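PDB 5JUH: antifreeze protein from Marinomonas primoryensis, which forms the calcium-binding C-terminal domain of a giant RTX adhesin that attaches its Antarctic bacterium to diatoms and ice and probably carries the type I secretion signal. Local coordinates for residues V85-G90 with T110-N115. Numbering follows the deposited sequence.
Sequences VDTLTG and TITDFN. With CA (calcium ion), chain E; CA (calcium ion), chain D; CA (calcium ion), chain H.
A chi1 of 68° tucks Thr112 OG1 over its own backbone, flanked by N and C, and so turns the hydroxyl to Thr89; Thr89 OG1 meets Thr112 OG1 at 2.8 Å in a hydrogen bond that either could donate. The same rotation sends the Thr112 methyl back along strand 87-89, where its CG2 lies tightly against Thr87 CG2 at 3.4 Å, the two side chains crossing at about a right angle. Asp113 shares this rotation, and its carboxylate reaches across Thr89: OD1 takes the N-H of Gly90 through its syn lone pair (Gly90 N to Asp113 OD1 2.9 Å), while OD2 accepts from the next amide, Leu91 N. Beneath these side chains runs a parallel ladder in which Asp86 O receives Thr110 N, Thr110 O receives Leu88 N, and Leu88 O receives Thr112 N (2.9 Å, N-H...O 169°). Thr87 and Thr110 share one face; on the other, Leu88 CD1 packs 4.2 Å from Ile111 CG1, and both side chains rest on Phe97 of strand 96-98, inside the beta-roll of the RTX repeats. Calcium lies at both ends of 85-90. Asp86 OD2 bridges two ions, at 2.4 and 2.5 Å, the first completed partly by Asp109, the second chelated by OD1 as well; Gly90 O binds a third at 2.3 Å. The Asp113 carboxylate, bonded to successive amides beside that third site without binding the ion, would steady the backbone that presents Gly90 O, so sheet pairing and calcium binding are probably coupled.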
ATOM      1  N   VAL A  85      15.312  -7.135   1.288  1.00 13.67           N
ATOM      2  CA  VAL A  85      14.858  -5.766   1.015  1.00 13.81           C
ATOM      3  C   VAL A  85      15.149  -5.366  -0.386  1.00 13.80           C
ATOM      4  O   VAL A  85      16.296  -5.331  -0.842  1.00 16.80           O
ATOM      5  CB  VAL A  85      15.550  -4.769   1.986  1.00 13.76           C
ATOM      6  CG1 VAL A  85      15.167  -3.365   1.621  1.00 14.39           C
ATOM      7  CG2 VAL A  85      15.176  -5.049   3.429  1.00 14.84           C
ATOM      8  N   ASP A  86      14.107  -4.919  -1.063  1.00 14.43           N
ATOM      9  CA  ASP A  86      14.243  -4.229  -2.356  1.00 13.44           C
ATOM     10  C   ASP A  86      13.895  -2.768  -2.179  1.00 13.32           C
ATOM     11  O   ASP A  86      13.072  -2.463  -1.322  1.00 14.00           O
ATOM     12  CB  ASP A  86      13.295  -4.821  -3.404  1.00 15.34           C
ATOM     13  CG  ASP A  86      13.528  -6.273  -3.745  1.00 15.57           C
ATOM     14  OD1 ASP A  86      14.294  -6.546  -4.639  1.00 19.63           O
ATOM     15  OD2 ASP A  86      12.918  -7.119  -3.141  1.00 14.33           O
ATOM     16  N   THR A  87      14.538  -1.933  -2.972  1.00 12.59           N
ATOM     17  CA  THR A  87      14.171  -0.498  -2.971  1.00 13.40           C
ATOM     18  C   THR A  87      13.361  -0.272  -4.255  1.00 14.41           C
ATOM     19  O   THR A  87      13.838  -0.507  -5.331  1.00 17.49           O
ATOM     20  CB  THR A  87      15.502   0.320  -2.925  1.00 17.43           C
ATOM     21  OG1 THR A  87      16.152  -0.081  -1.728  1.00 21.96           O
ATOM     22  CG2 THR A  87      15.238   1.719  -2.917  1.00 21.68           C
ATOM     23  N   LEU A  88      12.182   0.231  -4.106  1.00 13.30           N
ATOM     24  CA  LEU A  88      11.213   0.377  -5.185  1.00 13.60           C
ATOM     25  C   LEU A  88      10.993   1.872  -5.368  1.00 11.77           C
ATOM     26  O   LEU A  88      10.709   2.575  -4.386  1.00 13.19           O
ATOM     27  CB  LEU A  88       9.817  -0.266  -4.851  1.00 13.73           C
ATOM     28  CG  LEU A  88       9.919  -1.760  -4.390  1.00 15.92           C
ATOM     29  CD1 LEU A  88       8.452  -2.202  -4.103  1.00 18.83           C
ATOM     30  CD2 LEU A  88      10.473  -2.597  -5.475  1.00 18.99           C
ATOM     31  N   THR A  89      11.084   2.359  -6.581  1.00 12.54           N
ATOM     32  CA  THR A  89      10.829   3.763  -6.890  1.00 10.92           C
ATOM     33  C   THR A  89       9.913   3.872  -8.133  1.00 14.35           C
ATOM     34  O   THR A  89      10.275   3.360  -9.200  1.00 14.59           O
ATOM     35  CB  THR A  89      12.197   4.481  -7.205  1.00 12.86           C
ATOM     36  OG1 THR A  89      13.052   4.321  -6.054  1.00 15.68           O
ATOM     37  CG2 THR A  89      12.028   5.929  -7.485  1.00 16.10           C
ATOM     38  N   GLY A  90       8.787   4.568  -8.017  1.00 12.41           N
ATOM     39  CA  GLY A  90       7.850   4.594  -9.130  1.00 13.27           C
ATOM     40  C   GLY A  90       8.110   5.695 -10.173  1.00 12.34           C
ATOM     41  O   GLY A  90       7.732   5.557 -11.330  1.00 12.83           O
ATOM     42  N   THR A 110      11.503  -1.174   0.792  1.00 10.52           N
ATOM     43  CA  THR A 110      11.428   0.288   0.880  1.00 11.87           C
ATOM     44  C   THR A 110      10.768   0.788  -0.390  1.00 11.19           C
ATOM     45  O   THR A 110      11.145   0.391  -1.517  1.00 12.64           O
ATOM     46  CB  THR A 110      12.785   0.853   1.050  1.00 14.22           C
ATOM     47  OG1 THR A 110      13.355   0.429   2.276  1.00 14.99           O
ATOM     48  CG2 THR A 110      12.759   2.382   0.972  1.00 15.86           C
ATOM     49  N   ILE A 111       9.775   1.664  -0.222  1.00 10.31           N
ATOM     50  CA  ILE A 111       9.186   2.412  -1.328  1.00 10.95           C
ATOM     51  C   ILE A 111       9.694   3.827  -1.159  1.00 11.00           C
ATOM     52  O   ILE A 111       9.317   4.477  -0.178  1.00 11.00           O
ATOM     53  CB  ILE A 111       7.650   2.347  -1.356  1.00 10.74           C
ATOM     54  CG1 ILE A 111       7.190   0.869  -1.538  1.00 14.30           C
ATOM     55  CG2 ILE A 111       7.161   3.254  -2.482  1.00 13.21           C
ATOM     56  CD1 ILE A 111       5.737   0.727  -1.267  1.00 12.58           C
ATOM     57  N   THR A 112      10.510   4.290  -2.067  1.00 12.52           N
ATOM     58  CA  THR A 112      11.198   5.567  -1.845  1.00 14.81           C
ATOM     59  C   THR A 112      10.298   6.792  -2.064  1.00 12.91           C
ATOM     60  O   THR A 112      10.544   7.766  -1.313  1.00 15.76           O
ATOM     61  CB  THR A 112      12.411   5.768  -2.683  1.00 14.90           C
ATOM     62  OG1 THR A 112      12.041   5.916  -4.032  1.00 15.66           O
ATOM     63  CG2 THR A 112      13.442   4.616  -2.591  1.00 16.88           C
ATOM     64  N   ASP A 113       9.238   6.691  -2.893  1.00 11.38           N
ATOM     65  CA  ASP A 113       8.609   7.888  -3.373  1.00 10.92           C
ATOM     66  C   ASP A 113       7.093   7.658  -3.501  1.00 12.41           C
ATOM     67  O   ASP A 113       6.485   8.073  -4.537  1.00 15.68           O
ATOM     68  CB  ASP A 113       9.204   8.300  -4.734  1.00 14.81           C
ATOM     69  CG  ASP A 113       8.833   7.262  -5.864  1.00 14.91           C
ATOM     70  OD1 ASP A 113       8.654   6.019  -5.566  1.00 15.29           O
ATOM     71  OD2 ASP A 113       8.779   7.742  -7.027  1.00 17.14           O
ATOM     72  N   PHE A 114       6.456   7.072  -2.471  1.00 11.79           N
ATOM     73  CA  PHE A 114       5.027   6.816  -2.606  1.00 11.05           C
ATOM     74  C   PHE A 114       4.304   8.180  -2.569  1.00 12.08           C
ATOM     75  O   PHE A 114       4.373   8.853  -1.550  1.00 13.62           O
ATOM     76  CB  PHE A 114       4.537   5.948  -1.463  1.00 10.94           C
ATOM     77  CG  PHE A 114       3.076   5.549  -1.575  1.00 12.49           C
ATOM     78  CD1 PHE A 114       2.754   4.561  -2.454  1.00 12.23           C
ATOM     79  CD2 PHE A 114       2.067   6.165  -0.860  1.00 15.03           C
ATOM     80  CE1 PHE A 114       1.488   4.169  -2.632  1.00 13.06           C
ATOM     81  CE2 PHE A 114       0.708   5.765  -0.992  1.00 15.24           C
ATOM     82  CZ  PHE A 114       0.468   4.790  -1.904  1.00 15.98           C
ATOM     83  N   ASN A 115       3.501   8.427  -3.586  1.00 11.26           N
ATOM     84  CA  ASN A 115       2.689   9.645  -3.667  1.00 11.91           C
ATOM     85  C   ASN A 115       1.258   9.187  -3.544  1.00 11.96           C
ATOM     86  O   ASN A 115       0.666   8.668  -4.492  1.00 12.75           O
ATOM     87  CB  ASN A 115       2.958  10.358  -4.969  1.00 13.06           C
ATOM     88  CG  ASN A 115       2.140  11.598  -5.139  1.00 17.37           C
ATOM     89  OD1 ASN A 115       1.249  11.905  -4.349  1.00 19.30           O
ATOM     90  ND2 ASN A 115       2.354  12.300  -6.215  1.00 19.84           N
TER
HETATM   91 CA    CA E 204      11.783  -7.964  -1.244  1.00 12.72          CA
HETATM   92 CA    CA D 203      13.714  -8.976  -4.578  1.00 14.58          CA
HETATM   93 CA    CA H 207       6.045   5.543 -12.945  1.00 12.92          CA
HETATM   94  O   HOH W   1      14.113  -8.520  -6.865  1.00 25.57           O
HETATM   95  O   HOH W   2      15.979  -9.223  -3.944  1.00 20.25           O
HETATM   96  O   HOH W   3      14.033 -11.188  -5.217  1.00 20.14           O
HETATM   97  O   HOH W   4       9.838  -8.036  -2.566  1.00 14.78           O
HETATM   98  O   HOH W   5      10.552  -8.104   0.879  1.00 15.24           O